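Local coordinates for protein putative N-acetylmuramoyl-L-alanine amidase,autolysin cwp6 (Peptoclostridium difficile, PDB 5J72) that probably cleaves the amide bond between N-acetylmuramic acid and L-alanine in peptidoglycan as a zinc-dependent autolysin, and carries modules that anchor it to the cell wall, at residues M42-A46 with V60-D66; K478-L482 with M501-D506. All blocks are in the same frame, centred on the assembly; numbering follows the deposited sequence.

Interaction 1: residues M42-A46 with V60-D66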
loop_
_atom_site.group_PDB
_atom_site.type_symbol
_atom_site.label_atom_id
_atom_site.label_comp_id
_atom_site.label_asym_id
_atom_site.label_seq_id
_atom_site.Cartn_x
_atom_site.Cartn_y
_atom_site.Cartn_z
ATOM N N MET A 42 16.829 -30.097 13.673
ATOM C CA MET A 42 17.518 -28.864 14.065
ATOM C C MET A 42 16.681 -28.070 15.102
ATOM O O MET A 42 15.515 -27.834 14.888
ATOM C CB MET A 42 17.710 -27.966 12.803
ATOM C CG MET A 42 18.356 -26.627 13.134
ATOM S SD MET A 42 18.672 -25.763 11.567
ATOM C CE MET A 42 20.219 -26.570 11.011
ATOM N N PRO A 43 17.285 -27.665 16.204
ATOM C CA PRO A 43 16.579 -26.905 17.259
ATOM C C PRO A 43 16.666 -25.408 17.061
ATOM O O PRO A 43 17.608 -24.882 16.451
ATOM C CB PRO A 43 17.320 -27.330 18.535
ATOM C CG PRO A 43 18.796 -27.507 18.039
ATOM C CD PRO A 43 18.670 -28.067 16.610
ATOM N N LEU A 44 15.681 -24.709 17.596
ATOM C CA LEU A 44 15.629 -23.236 17.561
ATOM C C LEU A 44 15.022 -22.859 18.921
ATOM O O LEU A 44 14.026 -23.472 19.314
ATOM C CB LEU A 44 14.658 -22.771 16.487
ATOM C CG LEU A 44 14.500 -21.196 16.434
ATOM C CD1 LEU A 44 15.726 -20.605 15.857
ATOM C CD2 LEU A 44 13.387 -20.852 15.476
ATOM N N GLU A 45 15.578 -21.939 19.645
ATOM C CA GLU A 45 14.954 -21.599 20.918
ATOM C C GLU A 45 14.821 -20.082 21.066
ATOM O O GLU A 45 15.447 -19.311 20.333
ATOM C CB GLU A 45 15.721 -22.191 22.100
ATOM C CG GLU A 45 17.073 -21.573 22.378
ATOM C CD GLU A 45 17.626 -22.068 23.701
ATOM O OE1 GLU A 45 18.019 -21.238 24.552
ATOM O OE2 GLU A 45 17.662 -23.301 23.881
ATOM N N ALA A 46 13.928 -19.669 21.984
ATOM C CA ALA A 46 13.731 -18.238 22.260
ATOM C C ALA A 46 13.451 -18.096 23.738
ATOM O O ALA A 46 12.670 -18.895 24.306
ATOM C CB ALA A 46 12.558 -17.696 21.474
ATOM N N VAL A 60 11.490 -12.147 21.593
ATOM C CA VAL A 60 11.504 -12.223 20.148
ATOM C C VAL A 60 12.075 -13.555 19.649
ATOM O O VAL A 60 13.085 -13.968 20.200
ATOM C CB VAL A 60 12.423 -11.063 19.677
ATOM C CG1 VAL A 60 12.623 -11.151 18.134
ATOM C CG2 VAL A 60 11.809 -9.670 20.095
ATOM N N ILE A 61 11.454 -14.235 18.688
ATOM C CA ILE A 61 12.063 -15.445 18.138
ATOM C C ILE A 61 12.912 -14.933 16.940
ATOM O O ILE A 61 12.409 -14.171 16.115
ATOM C CB ILE A 61 10.972 -16.457 17.641
ATOM C CG1 ILE A 61 10.075 -16.899 18.855
ATOM C CG2 ILE A 61 11.676 -17.686 16.968
ATOM C CD1 ILE A 61 8.712 -17.494 18.339
ATOM N N ASN A 62 14.199 -15.330 16.861
ATOM C CA ASN A 62 15.068 -14.914 15.751
ATOM C C ASN A 62 15.262 -16.157 14.867
ATOM O O ASN A 62 15.909 -17.091 15.326
ATOM C CB ASN A 62 16.442 -14.478 16.336
ATOM C CG ASN A 62 16.249 -13.145 17.067
ATOM O OD1 ASN A 62 16.141 -12.103 16.395
ATOM N ND2 ASN A 62 16.172 -13.084 18.392
ATOM N N TYR A 63 14.710 -16.177 13.679
ATOM C CA TYR A 63 14.780 -17.327 12.806
ATOM C C TYR A 63 16.148 -17.293 12.053
ATOM O O TYR A 63 16.187 -17.124 10.838
ATOM C CB TYR A 63 13.590 -17.265 11.813
ATOM C CG TYR A 63 12.305 -17.580 12.557
ATOM C CD1 TYR A 63 11.486 -16.561 13.044
ATOM C CD2 TYR A 63 11.927 -18.901 12.814
ATOM C CE1 TYR A 63 10.318 -16.852 13.752
ATOM C CE2 TYR A 63 10.782 -19.199 13.546
ATOM C CZ TYR A 63 9.979 -18.171 14.006
ATOM O OH TYR A 63 8.902 -18.456 14.780
ATOM N N ASN A 64 17.117 -17.586 12.926
ATOM C CA ASN A 64 18.459 -17.509 12.377
ATOM C C ASN A 64 19.077 -18.886 12.160
ATOM O O ASN A 64 20.300 -18.985 12.187
ATOM C CB ASN A 64 19.362 -16.727 13.345
ATOM C CG ASN A 64 19.094 -15.254 13.453
ATOM O OD1 ASN A 64 19.566 -14.629 14.428
ATOM N ND2 ASN A 64 18.358 -14.614 12.523
ATOM N N LYS A 65 18.317 -19.875 11.927
ATOM C CA LYS A 65 18.842 -21.224 11.638
ATOM C C LYS A 65 18.296 -21.672 10.289
ATOM O O LYS A 65 17.124 -21.454 9.992
ATOM C CB LYS A 65 18.394 -22.237 12.730
ATOM C CG LYS A 65 18.878 -21.917 14.171
ATOM C CD LYS A 65 20.356 -22.074 14.367
ATOM C CE LYS A 65 20.810 -23.526 14.338
ATOM N NZ LYS A 65 20.289 -24.316 15.505
ATOM N N ASP A 66 19.139 -22.306 9.452
ATOM C CA ASP A 66 18.727 -22.753 8.130
ATOM C C ASP A 66 18.623 -24.275 8.142
ATOM O O ASP A 66 19.629 -24.969 8.154
ATOM C CB ASP A 66 19.735 -22.243 7.096
ATOM C CG ASP A 66 19.076 -21.855 5.790
ATOM O OD1 ASP A 66 17.854 -22.042 5.652
ATOM O OD2 ASP A 66 19.781 -21.418 4.892
HETATM O O HOH W 1 15.285 -17.073 18.811
#

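Interaction 2: residues K478-L482 with M501-D506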
loop_
_atom_site.group_PDB
_atom_site.type_symbol
_atom_site.label_atom_id
_atom_site.label_comp_id
_atom_site.label_asym_id
_atom_site.label_seq_id
_atom_site.Cartn_x
_atom_site.Cartn_y
_atom_site.Cartn_z
ATOM N N LYS A 478 11.764 19.495 -14.126
ATOM C CA LYS A 478 12.064 18.094 -13.772
ATOM C C LYS A 478 10.985 17.454 -12.880
ATOM O O LYS A 478 10.779 16.227 -12.930
ATOM C CB LYS A 478 13.458 17.978 -13.098
ATOM C CG LYS A 478 13.506 18.497 -11.638
ATOM C CD LYS A 478 14.818 17.970 -10.953
ATOM C CE LYS A 478 15.174 18.712 -9.678
ATOM N NZ LYS A 478 16.223 17.926 -8.919
ATOM N N LYS A 479 10.277 18.233 -12.091
ATOM C CA LYS A 479 9.256 17.573 -11.276
ATOM C C LYS A 479 7.900 17.477 -12.042
ATOM O O LYS A 479 7.131 16.534 -11.839
ATOM C CB LYS A 479 8.975 18.374 -10.041
ATOM C CG LYS A 479 10.234 18.551 -9.203
ATOM C CD LYS A 479 9.978 19.509 -8.096
ATOM C CE LYS A 479 11.163 19.523 -7.156
ATOM N NZ LYS A 479 10.941 20.506 -6.078
ATOM N N TYR A 480 7.615 18.477 -12.885
ATOM C CA TYR A 480 6.358 18.420 -13.608
ATOM C C TYR A 480 6.508 17.346 -14.661
ATOM O O TYR A 480 5.504 16.678 -14.976
ATOM C CB TYR A 480 6.092 19.765 -14.296
ATOM C CG TYR A 480 5.263 20.667 -13.428
ATOM C CD1 TYR A 480 3.908 20.861 -13.691
ATOM C CD2 TYR A 480 5.831 21.350 -12.357
ATOM C CE1 TYR A 480 3.142 21.709 -12.916
ATOM C CE2 TYR A 480 5.066 22.209 -11.569
ATOM C CZ TYR A 480 3.722 22.388 -11.856
ATOM O OH TYR A 480 2.940 23.246 -11.115
ATOM N N THR A 481 7.743 17.159 -15.210
ATOM C CA THR A 481 7.799 16.108 -16.244
ATOM C C THR A 481 7.648 14.781 -15.559
ATOM O O THR A 481 7.010 13.875 -16.132
ATOM C CB THR A 481 9.131 16.116 -17.061
ATOM O OG1 THR A 481 10.231 15.887 -16.183
ATOM C CG2 THR A 481 9.358 17.431 -17.776
ATOM N N LEU A 482 8.263 14.603 -14.373
ATOM C CA LEU A 482 8.095 13.296 -13.708
ATOM C C LEU A 482 6.595 12.998 -13.338
ATOM O O LEU A 482 6.108 11.896 -13.574
ATOM C CB LEU A 482 8.966 13.190 -12.416
ATOM C CG LEU A 482 8.762 11.849 -11.691
ATOM C CD1 LEU A 482 9.188 10.695 -12.573
ATOM C CD2 LEU A 482 9.574 11.900 -10.395
ATOM N N MET A 501 10.025 3.258 -18.108
ATOM C CA MET A 501 10.301 4.680 -17.914
ATOM C C MET A 501 11.816 4.875 -17.857
ATOM O O MET A 501 12.494 4.071 -17.233
ATOM C CB MET A 501 9.715 5.167 -16.568
ATOM C CG MET A 501 8.156 5.063 -16.498
ATOM S SD MET A 501 7.485 5.891 -15.074
ATOM C CE MET A 501 7.811 7.642 -15.537
ATOM N N THR A 502 12.367 5.913 -18.456
ATOM C CA THR A 502 13.825 6.086 -18.358
ATOM C C THR A 502 14.204 6.342 -16.881
ATOM O O THR A 502 15.246 5.898 -16.436
ATOM C CB THR A 502 14.305 7.255 -19.260
ATOM O OG1 THR A 502 13.558 8.413 -18.927
ATOM C CG2 THR A 502 14.140 6.960 -20.750
ATOM N N ARG A 503 13.354 7.045 -16.140
ATOM C CA ARG A 503 13.529 7.248 -14.710
ATOM C C ARG A 503 12.134 7.328 -14.085
ATOM O O ARG A 503 11.182 7.826 -14.741
ATOM C CB ARG A 503 14.326 8.536 -14.402
ATOM C CG ARG A 503 13.588 9.836 -14.793
ATOM C CD ARG A 503 14.392 11.108 -14.359
ATOM N NE ARG A 503 13.727 12.356 -14.801
ATOM C CZ ARG A 503 13.047 13.136 -13.976
ATOM N NH1 ARG A 503 12.902 12.832 -12.700
ATOM N NH2 ARG A 503 12.513 14.271 -14.444
ATOM N N ASP A 504 11.983 6.843 -12.856
ATOM C CA ASP A 504 10.662 6.933 -12.226
ATOM C C ASP A 504 10.806 7.696 -10.935
ATOM O O ASP A 504 9.878 7.743 -10.125
ATOM C CB ASP A 504 10.073 5.551 -11.957
ATOM C CG ASP A 504 11.081 4.588 -11.365
ATOM O OD1 ASP A 504 11.755 4.960 -10.375
ATOM O OD2 ASP A 504 11.193 3.467 -11.885
ATOM N N THR A 505 11.954 8.300 -10.735
ATOM C CA THR A 505 12.184 9.115 -9.572
ATOM C C THR A 505 13.117 10.263 -9.924
ATOM O O THR A 505 13.642 10.333 -11.044
ATOM C CB THR A 505 12.830 8.240 -8.451
ATOM O OG1 THR A 505 12.649 8.927 -7.210
ATOM C CG2 THR A 505 14.274 7.996 -8.717
ATOM N N ASP A 506 13.360 11.162 -8.978
ATOM C CA ASP A 506 14.260 12.259 -9.247
ATOM C C ASP A 506 15.661 11.709 -9.297
ATOM O O ASP A 506 16.130 11.185 -8.298
ATOM C CB ASP A 506 14.143 13.343 -8.175
ATOM C CG ASP A 506 14.961 14.594 -8.481
ATOM O OD1 ASP A 506 15.211 14.873 -9.663
ATOM O OD2 ASP A 506 15.338 15.295 -7.536
HETATM O O HOH W 2 12.333 14.811 -10.888
#

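Interaction 1: residues M42-A46 with V60-D66
A beta hairpin need not stay zipped to its open end, and the two strands here, 42-51 and 56-63, illustrate how side chains and water take over where they part. The short segments run antiparallel at 152°, with axes 6.6 Å apart at their closest, and no backbone-to-backbone hydrogen bond joins them. V60 turns its side chain away, but its carbonyl O lies 4.0 Å from A46 CB. I61 supplies the first apolar contacts: its CG1 is 3.7 Å from A46 CB and its CG2 is 3.9 Å from L44 CD2, at the point where the CA atoms of A46 and I61 are still only 5.3 Å apart. At N62 a water replaces the direct bond, donating to E45 O (2.7 Å) and accepting from N62 N (2.8 Å). Y63, the centre of an inverse gamma turn, directs its CA-to-CB bond away from 42-46, yet its ring swings back so that CD2 lies 3.6 Å from L44 CD2. Beyond the turn the chain diverges, and K65 bridges the wider gap. Its side chain, m at all four chi angles, curls so that NZ donates a 2.9 Å hydrogen bond to P43 O, while CG packs 3.8 Å from L44 CD1 and CB 3.7 Å from M42 SD. M42 CE reaches D66 O at 3.3 Å. In the N-terminal domain's sheet, strand 42-51 pairs with 30-39 on its other side and 56-63 with 16-24, while W73 of strand 72-82 touches M42, L44, Y63 and K65.

Interaction 2: residues K478-L482 with M501-D506
An arginine held by carbonyl oxygens can tie a loop to a helix, and R503 does so here beside a zinc site. Its NH2 donates to K478 O (3.0 Å, 169°) and also to the carbonyl of G459; NE is taken by P458 O, and NH1 by T505 O at 3.1 Å within its own loop. A water accepts from NH1 (2.7 Å) and donates to K478 O (2.9 Å) and D506 OD1 (3.1 Å). K478 NZ forms a salt bridge with D506 OD2 at 3.1 Å, with a weak bond to OD1 at 3.3 Å; both partners also bind G462, through its O and N respectively. T481 OG1 is bonded to G459 O, whereas R503 O is buried without a partner. L482 adds apolar cover, its CD1 lying 3.8 Å from D504 C and CD2 3.9 Å from T505 CA. Helix 477-494, which begins with zinc ligand E477, is thus fastened to the loop after edge strand 498-501, beside strand 453-458 and the loop carrying zinc ligand H460.

Taken together, the two contacts show one principle in two settings: where regular backbone pairing is absent, side chains and single waters make the join. Interaction 1 lies in the N-terminal domain and interaction 2 in the amidase domain; their centres are 44 Å apart, their nearest atoms about 31 Å, and they share no element. Both are partly buried, but interaction 1 joins two strands of one hairpin through a largely apolar interior, with a lysine bond toward its more exposed end. Interaction 2 joins a helix to a loop through a salt bridge, arginine-to-carbonyl hydrogen bonds and the packing of a leucine, close to the zinc site.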